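Local atomic coordinates of Pre-mRNA-splicing factor SAD1 (Saccharomyces cerevisiae, PDB entry 4MSX), a protein that is required for pre-mRNA splicing and promotes assembly of newly synthesised U4 snRNA into the U4/U6 snRNP, although it is a catalytically inactive relative of the deubiquitinases. Residues T396-S401 and K471-Q476; Y411-N416 and E466-K471; T442-N447 and I453-I458. All coordinates share one frame; numbering follows the deposited sequence. Where two conformers were deposited one is given.

Interaction 1 of 3, residues T396-S401 and K471-Q476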
loop_
_atom_site.group_PDB
_atom_site.type_symbol
_atom_site.label_atom_id
_atom_site.label_comp_id
_atom_site.label_asym_id
_atom_site.label_seq_id
_atom_site.Cartn_x
_atom_site.Cartn_y
_atom_site.Cartn_z
ATOM N N THR A 396 -3.503 -24.219 9.969
ATOM C CA THR A 396 -2.316 -24.625 10.728
ATOM C C THR A 396 -1.698 -23.392 11.364
ATOM O O THR A 396 -1.529 -22.338 10.709
ATOM C CB THR A 396 -1.276 -25.346 9.829
ATOM O OG1 THR A 396 -1.882 -26.485 9.200
ATOM C CG2 THR A 396 -0.075 -25.786 10.615
ATOM N N LEU A 397 -1.355 -23.501 12.644
ATOM C CA LEU A 397 -0.732 -22.395 13.344
ATOM C C LEU A 397 0.737 -22.283 12.990
ATOM O O LEU A 397 1.560 -23.137 13.363
ATOM C CB LEU A 397 -0.934 -22.523 14.847
ATOM C CG LEU A 397 -0.286 -21.401 15.673
ATOM C CD1 LEU A 397 -0.868 -20.075 15.256
ATOM C CD2 LEU A 397 -0.574 -21.690 17.156
ATOM N N VAL A 398 1.079 -21.219 12.262
ATOM C CA VAL A 398 2.465 -21.000 11.857
ATOM C C VAL A 398 3.212 -20.158 12.896
ATOM O O VAL A 398 2.881 -18.974 13.160
ATOM C CB VAL A 398 2.581 -20.287 10.431
ATOM C CG1 VAL A 398 4.045 -20.049 10.094
ATOM C CG2 VAL A 398 1.935 -21.114 9.359
ATOM N N GLU A 399 4.225 -20.776 13.491
ATOM C CA GLU A 399 5.013 -20.136 14.540
ATOM C C GLU A 399 6.259 -19.449 13.996
ATOM O O GLU A 399 7.008 -20.037 13.228
ATOM C CB GLU A 399 5.366 -21.193 15.605
ATOM C CG GLU A 399 4.024 -21.660 16.213
ATOM C CD GLU A 399 4.074 -22.921 17.031
ATOM O OE1 GLU A 399 2.984 -23.278 17.550
ATOM O OE2 GLU A 399 5.150 -23.547 17.148
ATOM N N PHE A 400 6.484 -18.209 14.413
ATOM C CA PHE A 400 7.643 -17.474 13.956
ATOM C C PHE A 400 7.955 -16.416 15.012
ATOM O O PHE A 400 7.080 -16.035 15.790
ATOM C CB PHE A 400 7.373 -16.806 12.594
ATOM C CG PHE A 400 6.164 -15.868 12.609
ATOM C CD1 PHE A 400 6.314 -14.567 13.017
ATOM C CD2 PHE A 400 4.909 -16.327 12.230
ATOM C CE1 PHE A 400 5.200 -13.666 13.009
ATOM C CE2 PHE A 400 3.776 -15.471 12.231
ATOM C CZ PHE A 400 3.951 -14.118 12.635
ATOM N N SER A 401 9.187 -15.954 15.019
ATOM C CA SER A 401 9.603 -14.854 15.892
ATOM C C SER A 401 10.046 -13.749 14.978
ATOM O O SER A 401 9.603 -13.677 13.825
ATOM C CB SER A 401 10.767 -15.293 16.809
ATOM O OG SER A 401 11.943 -15.559 16.040
ATOM N N LYS A 471 -2.188 -14.745 15.234
ATOM C CA LYS A 471 -3.205 -14.532 14.176
ATOM C C LYS A 471 -2.787 -15.260 12.914
ATOM O O LYS A 471 -1.592 -15.639 12.757
ATOM C CB LYS A 471 -3.320 -13.014 13.889
ATOM C CG LYS A 471 -3.863 -12.257 15.095
ATOM C CD LYS A 471 -4.428 -10.885 14.722
ATOM C CE LYS A 471 -5.077 -10.195 15.933
ATOM N NZ LYS A 471 -5.423 -8.735 15.693
ATOM N N GLU A 472 -3.726 -15.416 11.989
ATOM C CA GLU A 472 -3.440 -16.232 10.818
ATOM C C GLU A 472 -2.608 -15.471 9.757
ATOM O O GLU A 472 -3.193 -14.750 8.921
ATOM C CB GLU A 472 -4.747 -16.663 10.214
ATOM C CG GLU A 472 -4.606 -17.747 9.158
ATOM C CD GLU A 472 -5.938 -18.116 8.495
ATOM O OE1 GLU A 472 -6.828 -18.645 9.195
ATOM O OE2 GLU A 472 -6.105 -17.886 7.265
ATOM N N THR A 473 -1.296 -15.694 9.759
ATOM C CA THR A 473 -0.392 -15.034 8.820
ATOM C C THR A 473 -0.640 -15.548 7.390
ATOM O O THR A 473 -0.858 -16.762 7.142
ATOM C CB THR A 473 1.108 -15.196 9.222
ATOM O OG1 THR A 473 1.895 -14.452 8.300
ATOM C CG2 THR A 473 1.557 -16.701 9.179
ATOM N N PHE A 474 -0.671 -14.617 6.438
ATOM C CA PHE A 474 -0.890 -14.973 5.031
ATOM C C PHE A 474 0.322 -14.560 4.177
ATOM O O PHE A 474 0.782 -15.330 3.338
ATOM C CB PHE A 474 -2.149 -14.237 4.516
ATOM C CG PHE A 474 -2.496 -14.541 3.079
ATOM C CD1 PHE A 474 -2.905 -15.818 2.699
ATOM C CD2 PHE A 474 -2.473 -13.524 2.117
ATOM C CE1 PHE A 474 -3.237 -16.099 1.379
ATOM C CE2 PHE A 474 -2.812 -13.805 0.785
ATOM C CZ PHE A 474 -3.204 -15.067 0.410
ATOM N N ILE A 475 0.790 -13.310 4.339
ATOM C CA ILE A 475 1.978 -12.836 3.658
ATOM C C ILE A 475 2.913 -12.157 4.650
ATOM O O ILE A 475 2.461 -11.435 5.534
ATOM C CB ILE A 475 1.597 -11.735 2.579
ATOM C CG1 ILE A 475 1.165 -12.398 1.284
ATOM C CG2 ILE A 475 2.788 -10.791 2.315
ATOM C CD1 ILE A 475 0.457 -11.392 0.368
ATOM N N GLN A 476 4.205 -12.357 4.483
ATOM C CA GLN A 476 5.178 -11.663 5.336
ATOM C C GLN A 476 6.263 -11.083 4.500
ATOM O O GLN A 476 6.633 -11.653 3.481
ATOM C CB GLN A 476 5.901 -12.643 6.342
ATOM C CG GLN A 476 4.914 -13.140 7.398
ATOM C CD GLN A 476 5.560 -14.131 8.354
ATOM O OE1 GLN A 476 6.584 -14.778 8.015
ATOM N NE2 GLN A 476 5.004 -14.215 9.560
#

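Interaction 2 of 3, residues Y411-N416 and E466-K471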
loop_
_atom_site.group_PDB
_atom_site.type_symbol
_atom_site.label_atom_id
_atom_site.label_comp_id
_atom_site.label_asym_id
_atom_site.label_seq_id
_atom_site.Cartn_x
_atom_site.Cartn_y
_atom_site.Cartn_z
ATOM N N TYR A 411 17.627 -12.684 8.447
ATOM C CA TYR A 411 16.499 -11.806 8.056
ATOM C C TYR A 411 15.728 -11.390 9.305
ATOM O O TYR A 411 15.660 -12.156 10.277
ATOM C CB TYR A 411 15.533 -12.627 7.164
ATOM C CG TYR A 411 15.969 -12.675 5.731
ATOM C CD1 TYR A 411 16.804 -13.701 5.258
ATOM C CD2 TYR A 411 15.534 -11.701 4.836
ATOM C CE1 TYR A 411 17.199 -13.729 3.935
ATOM C CE2 TYR A 411 15.916 -11.727 3.524
ATOM C CZ TYR A 411 16.727 -12.743 3.067
ATOM O OH TYR A 411 17.093 -12.729 1.753
ATOM N N ARG A 412 15.086 -10.213 9.268
ATOM C CA ARG A 412 14.211 -9.810 10.353
ATOM C C ARG A 412 12.819 -9.480 9.757
ATOM O O ARG A 412 12.768 -8.893 8.682
ATOM C CB ARG A 412 14.762 -8.539 11.016
ATOM C CG ARG A 412 15.998 -8.893 11.876
ATOM C CD ARG A 412 16.332 -7.877 12.951
ATOM N NE ARG A 412 17.482 -8.352 13.727
ATOM C CZ ARG A 412 18.016 -7.718 14.769
ATOM N NH1 ARG A 412 17.510 -6.561 15.188
ATOM N NH2 ARG A 412 19.064 -8.248 15.395
ATOM N N LEU A 413 11.770 -9.823 10.484
ATOM C CA LEU A 413 10.385 -9.638 10.004
ATOM C C LEU A 413 10.046 -8.155 10.036
ATOM O O LEU A 413 10.270 -7.504 11.048
ATOM C CB LEU A 413 9.436 -10.397 10.913
ATOM C CG LEU A 413 7.964 -10.320 10.494
ATOM C CD1 LEU A 413 7.731 -11.026 9.111
ATOM C CD2 LEU A 413 7.140 -10.979 11.595
ATOM N N LYS A 414 9.468 -7.635 8.952
ATOM C CA LYS A 414 9.143 -6.212 8.837
ATOM C C LYS A 414 7.647 -5.970 8.603
ATOM O O LYS A 414 7.133 -4.913 8.939
ATOM C CB LYS A 414 9.915 -5.585 7.661
ATOM C CG LYS A 414 11.467 -5.515 7.860
ATOM C CD LYS A 414 11.885 -4.431 8.885
ATOM C CE LYS A 414 11.437 -3.012 8.449
ATOM N NZ LYS A 414 12.011 -2.551 7.143
ATOM N N ALA A 415 6.950 -6.951 8.018
ATOM C CA ALA A 415 5.517 -6.775 7.749
ATOM C C ALA A 415 4.843 -8.138 7.791
ATOM O O ALA A 415 5.444 -9.153 7.368
ATOM C CB ALA A 415 5.324 -6.145 6.348
ATOM N N ASN A 416 3.606 -8.143 8.279
ATOM C CA ASN A 416 2.830 -9.379 8.449
ATOM C C ASN A 416 1.373 -9.084 8.032
ATOM O O ASN A 416 0.725 -8.249 8.650
ATOM C CB ASN A 416 2.914 -9.795 9.927
ATOM C CG ASN A 416 2.318 -11.192 10.190
ATOM O OD1 ASN A 416 2.570 -12.121 9.448
ATOM N ND2 ASN A 416 1.489 -11.310 11.214
ATOM N N GLU A 466 6.152 -10.738 20.125
ATOM C CA GLU A 466 6.239 -12.189 20.394
ATOM C C GLU A 466 4.894 -12.855 20.207
ATOM O O GLU A 466 4.844 -14.070 20.084
ATOM C CB GLU A 466 6.820 -12.535 21.792
ATOM C CG GLU A 466 6.637 -11.500 22.876
ATOM C CD GLU A 466 7.727 -10.440 22.827
ATOM O OE1 GLU A 466 7.430 -9.289 22.392
ATOM O OE2 GLU A 466 8.884 -10.774 23.201
ATOM N N LEU A 467 3.805 -12.080 20.153
ATOM C CA LEU A 467 2.486 -12.656 20.005
ATOM C C LEU A 467 1.895 -12.506 18.593
ATOM O O LEU A 467 0.771 -12.968 18.332
ATOM C CB LEU A 467 1.539 -12.066 21.049
ATOM C CG LEU A 467 2.072 -12.201 22.494
ATOM C CD1 LEU A 467 1.096 -11.544 23.450
ATOM C CD2 LEU A 467 2.329 -13.681 22.861
ATOM N N LEU A 468 2.649 -11.900 17.670
ATOM C CA LEU A 468 2.101 -11.669 16.304
ATOM C C LEU A 468 1.629 -12.966 15.676
ATOM O O LEU A 468 0.570 -13.026 15.061
ATOM C CB LEU A 468 3.191 -11.053 15.401
ATOM C CG LEU A 468 3.609 -9.626 15.721
ATOM C CD1 LEU A 468 4.626 -9.122 14.686
ATOM C CD2 LEU A 468 2.378 -8.725 15.798
ATOM N N PHE A 469 2.369 -14.050 15.895
ATOM C CA PHE A 469 2.054 -15.293 15.205
ATOM C C PHE A 469 0.754 -15.891 15.651
ATOM O O PHE A 469 0.255 -16.783 15.008
ATOM C CB PHE A 469 3.167 -16.319 15.365
ATOM C CG PHE A 469 3.157 -16.985 16.725
ATOM C CD1 PHE A 469 3.851 -16.414 17.780
ATOM C CD2 PHE A 469 2.413 -18.163 16.934
ATOM C CE1 PHE A 469 3.845 -17.032 19.067
ATOM C CE2 PHE A 469 2.398 -18.800 18.246
ATOM C CZ PHE A 469 3.086 -18.199 19.288
ATOM N N LEU A 470 0.124 -15.393 16.713
ATOM C CA LEU A 470 -1.175 -16.002 17.081
ATOM C C LEU A 470 -2.300 -15.774 16.067
ATOM O O LEU A 470 -3.257 -16.526 16.052
ATOM C CB LEU A 470 -1.644 -15.477 18.433
ATOM C CG LEU A 470 -0.718 -15.975 19.556
ATOM C CD1 LEU A 470 -1.161 -15.319 20.819
ATOM C CD2 LEU A 470 -0.839 -17.526 19.638
ATOM N N LYS A 471 -2.188 -14.745 15.234
ATOM C CA LYS A 471 -3.205 -14.532 14.176
ATOM C C LYS A 471 -2.787 -15.260 12.914
ATOM O O LYS A 471 -1.592 -15.639 12.757
ATOM C CB LYS A 471 -3.320 -13.014 13.889
ATOM C CG LYS A 471 -3.863 -12.257 15.095
ATOM C CD LYS A 471 -4.428 -10.885 14.722
ATOM C CE LYS A 471 -5.077 -10.195 15.933
ATOM N NZ LYS A 471 -5.423 -8.735 15.693
HETATM O O HOH W 1 0.472 -13.731 12.305
#

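Interaction 3 of 3, residues T442-N447 and I453-I458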
loop_
_atom_site.group_PDB
_atom_site.type_symbol
_atom_site.label_atom_id
_atom_site.label_comp_id
_atom_site.label_asym_id
_atom_site.label_seq_id
_atom_site.Cartn_x
_atom_site.Cartn_y
_atom_site.Cartn_z
ATOM N N THR A 442 -3.060 -5.450 8.366
ATOM C CA THR A 442 -1.618 -5.343 8.050
ATOM C C THR A 442 -0.904 -4.900 9.297
ATOM O O THR A 442 -1.304 -3.921 9.919
ATOM C CB THR A 442 -1.392 -4.304 6.918
ATOM O OG1 THR A 442 -2.239 -4.659 5.823
ATOM C CG2 THR A 442 0.104 -4.251 6.427
ATOM N N GLN A 443 0.163 -5.619 9.665
ATOM C CA GLN A 443 0.979 -5.224 10.801
ATOM C C GLN A 443 2.331 -4.810 10.274
ATOM O O GLN A 443 2.918 -5.529 9.445
ATOM C CB GLN A 443 1.181 -6.439 11.736
ATOM C CG GLN A 443 -0.168 -6.909 12.261
ATOM C CD GLN A 443 -0.112 -8.247 13.002
ATOM O OE1 GLN A 443 0.783 -9.084 12.767
ATOM N NE2 GLN A 443 -1.112 -8.473 13.872
ATOM N N LEU A 444 2.839 -3.674 10.746
ATOM C CA LEU A 444 4.080 -3.154 10.192
ATOM C C LEU A 444 5.038 -2.780 11.293
ATOM O O LEU A 444 4.631 -2.201 12.294
ATOM C CB LEU A 444 3.814 -1.827 9.408
ATOM C CG LEU A 444 2.847 -2.049 8.217
ATOM C CD1 LEU A 444 2.480 -0.683 7.563
ATOM C CD2 LEU A 444 3.502 -2.952 7.174
ATOM N N TYR A 445 6.316 -2.988 11.026
ATOM C CA TYR A 445 7.338 -2.793 12.074
ATOM C C TYR A 445 8.006 -1.460 11.893
ATOM O O TYR A 445 8.426 -1.130 10.787
ATOM C CB TYR A 445 8.409 -3.880 11.998
ATOM C CG TYR A 445 9.395 -3.788 13.196
ATOM C CD1 TYR A 445 8.953 -4.004 14.497
ATOM C CD2 TYR A 445 10.727 -3.480 12.999
ATOM C CE1 TYR A 445 9.849 -3.927 15.601
ATOM C CE2 TYR A 445 11.639 -3.412 14.105
ATOM C CZ TYR A 445 11.164 -3.642 15.381
ATOM O OH TYR A 445 12.011 -3.559 16.450
ATOM N N ASP A 446 8.110 -0.702 12.981
ATOM C CA ASP A 446 8.877 0.547 12.968
ATOM C C ASP A 446 10.200 0.358 13.737
ATOM O O ASP A 446 10.173 0.210 14.942
ATOM C CB ASP A 446 8.101 1.672 13.646
ATOM C CG ASP A 446 8.993 2.933 13.904
ATOM O OD1 ASP A 446 10.002 3.150 13.199
ATOM O OD2 ASP A 446 8.651 3.696 14.824
ATOM N N ASN A 447 11.298 0.330 12.995
ATOM C CA ASN A 447 12.672 0.161 13.507
ATOM C C ASN A 447 13.046 1.165 14.581
ATOM O O ASN A 447 13.838 0.873 15.472
ATOM C CB ASN A 447 13.669 0.437 12.368
ATOM C CG ASN A 447 13.890 -0.762 11.486
ATOM O OD1 ASN A 447 13.752 -1.895 11.934
ATOM N ND2 ASN A 447 14.223 -0.524 10.214
ATOM N N ILE A 453 2.864 -1.929 14.555
ATOM C CA ILE A 453 1.597 -1.219 14.480
ATOM C C ILE A 453 0.690 -2.021 13.577
ATOM O O ILE A 453 1.064 -2.307 12.428
ATOM C CB ILE A 453 1.789 0.165 13.827
ATOM C CG1 ILE A 453 2.821 1.008 14.582
ATOM C CG2 ILE A 453 0.457 0.889 13.736
ATOM C CD1 ILE A 453 2.460 1.276 16.017
ATOM N N GLU A 454 -0.497 -2.347 14.077
ATOM C CA GLU A 454 -1.480 -3.095 13.307
ATOM C C GLU A 454 -2.512 -2.138 12.718
ATOM O O GLU A 454 -3.181 -1.409 13.435
ATOM C CB GLU A 454 -2.195 -4.105 14.202
ATOM C CG GLU A 454 -3.373 -4.811 13.527
ATOM C CD GLU A 454 -4.032 -5.845 14.479
ATOM O OE1 GLU A 454 -3.370 -6.838 14.830
ATOM O OE2 GLU A 454 -5.189 -5.631 14.886
ATOM N N ILE A 455 -2.669 -2.180 11.411
ATOM C CA ILE A 455 -3.594 -1.263 10.735
ATOM C C ILE A 455 -4.783 -2.088 10.270
ATOM O O ILE A 455 -4.648 -2.952 9.414
ATOM C CB ILE A 455 -2.877 -0.571 9.599
ATOM C CG1 ILE A 455 -1.670 0.157 10.207
ATOM C CG2 ILE A 455 -3.845 0.375 8.865
ATOM C CD1 ILE A 455 -0.556 0.504 9.279
ATOM N N ASP A 456 -5.941 -1.821 10.852
ATOM C CA ASP A 456 -7.179 -2.572 10.515
ATOM C C ASP A 456 -8.226 -1.514 10.117
ATOM O O ASP A 456 -8.755 -0.802 10.963
ATOM C CB ASP A 456 -7.602 -3.418 11.745
ATOM C CG ASP A 456 -8.944 -4.145 11.553
ATOM O OD1 ASP A 456 -9.563 -4.055 10.457
ATOM O OD2 ASP A 456 -9.355 -4.833 12.519
ATOM N N GLY A 457 -8.462 -1.323 8.826
ATOM C CA GLY A 457 -9.333 -0.199 8.418
ATOM C C GLY A 457 -8.650 1.105 8.797
ATOM O O GLY A 457 -7.460 1.271 8.522
ATOM N N ILE A 458 -9.343 2.050 9.429
ATOM C CA ILE A 458 -8.664 3.284 9.832
ATOM C C ILE A 458 -8.036 3.194 11.219
ATOM O O ILE A 458 -7.347 4.127 11.624
ATOM C CB ILE A 458 -9.594 4.534 9.806
ATOM C CG1 ILE A 458 -10.749 4.383 10.794
ATOM C CG2 ILE A 458 -10.178 4.724 8.454
ATOM C CD1 ILE A 458 -11.382 5.727 11.151
#

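Interaction 1 of 3, residues T396-S401 and K471-Q476
F400 and Q476 show how an amide can sit on an aromatic ring without a conventional hydrogen bond between them. The two side chains come from opposite directions, and the carboxamide stands almost upright on the ring, the planes 89° apart. Q476 NE2 is poised 3.1 Å above the ring plane of F400, over its centre, and lies 3.2 Å from F400 CE2. This placing is consistent with a weak amino-aromatic attraction. The torsion of F400 matters here: its CA-CB bond points toward 471-476, and CG sits between the backbone N and the carbonyl carbon (chi1 57°), which sets the ring with one face against Q476 NE2.

Apolar contact supplies the rest. T473 CG2 is 3.9 Å from V398 CB and 4.0 Å from F400 CE2, meeting the ring obliquely. The methyl is available because T473 OG1 takes the position anti to the backbone N (chi1 -176°), leaving CG2 to face the two hydrophobic residues. F379 of strand 374-379 also packs against V398, T473 and Q476.

No polar bond joins the two segments directly; their polar ends are satisfied nearby. T473 OG1 and Q476 NE2 both reach N416 OD1, and Q476 OE1 accepts from W478 NE1, so the amide is gripped at both ends and its rotation fixed. Were F400 replaced by an alanine, Q476 NE2 would probably lose its aromatic cover and the T473 methyl its contact with the ring.

The contact brings strand 397-399, which pairs in parallel with 344-346, against strand 472-480 of the larger sheet of the USP domain. Its chemistry implies a buried seam in which hydrogen bonds made elsewhere orient the polar groups, while the F400 ring, the T473 methyl and V398 CB close the interface itself.

Interaction 2 of 3, residues Y411-N416 and E466-K471
The carboxamide of N416 is the flat group that reaches 466-471, and it meets L468 through its ND2 end and an intervening water. ND2 stands 4.3 Å from L468 O, too far for a direct bond. Water 1 fills the step: it accepts from N416 ND2 at 2.8 Å and donates to L468 O and to K471 O, each also at 2.8 Å. One solvent molecule thereby ties a strand side chain to two carbonyls of the loop. Both ends of the amide are also engaged elsewhere, ND2 by Q443 OE1 and OD1 by T473 and Q476, which should hold it against flipping.

Beside this polar bridge, the methyl of L468 CD1 lies 4.4 Å from L413 CD2, a loose apolar touch that W452 of strand 451-456 extends by packing on both leucines. Within the loop, K471 N bonds L468 O at 3.3 Å, so that carbonyl serves the turn as well as the water.

The water bridge and the leucine touch together hold the loop that leads from strand 459-463 into strand 472-480 against strand 409-421, the central partner of several strands in the USP-domain sheet, which carries a classic beta bulge at K414 and A415 opposite V477.

Interaction 3 of 3, residues T442-N447 and I453-I458
T442 opens the pairing with I455, as a hydrogen-bonded antiparallel pair. T442 N donates to I455 O at 3.1 Å, and I455 N returns the bond to T442 O at 2.7 Å, nearly straight at 178° and almost in line with the C=O bond. The same T442 O receives a CA-H...O contact from E454.

Q443 follows, facing E454 across a non-hydrogen-bonded pair whose CA atoms are only 4.1 Å apart. The two side chains run side by side and point the same way, and their flat ends are nearly coplanar, 13° apart. Q443 NE2 donates to E454 OE1 at 2.9 Å, with the oxygen lying in the amide plane and using its anti lone pair. E454 reaches this point with CG anti to the backbone N (chi1 172°) and its chain extended. Its carboxylate also forms salt bridges, OE1 with K471 and OE2 with R463, while Q443 OE1 accepts from N416 ND2. A buried carboxylate flanked by two cationic side chains would probably be stabilised in its charged form.

These strands, 438-446 and 451-456, make an antiparallel beta hairpin of the USP domain sheet, and side chains alternate between its two faces. Q443 and E454 occupy the face toward N416 and L468; T442, L444, I453 and I455 occupy the other, where T442, L444 and I455 touch L200 of helix 189-203.

L444 brings the second hydrogen-bonded pair: its N donates to I453 O at 2.8 Å, and I453 N donates to L444 O at 2.9 Å. On its apolar side, L444 CD1 meets I455 CD1 at 3.7 Å, the two chains slanting across one another.

Beyond it, Y445 packs its ring with that of W452, and D446 turns back to the connecting loop, where OD1 accepts from K448 N in an Asx turn and OD2 bonds S449 OG.

Read from the N terminus, the chain first lays down 396-401, whose partner 471-476 follows after 69 intervening residues, so interaction 1 closes the outermost loop. Within it, 411-416 is met by 466-471 in interaction 2, and within that again the short hairpin of interaction 3 joins 442-447 to 453-458. The three are nested and none cross. Interactions 1 and 2 share K471, and their centres lie about 7 Å apart; the centres of interactions 2 and 3 are about 11 Å apart. Strands 409-421, 438-446 and 472-480 belong to one sheet, so the contacts link its hairpin, its central strand and a neighbouring parallel strand pair in the USP domain.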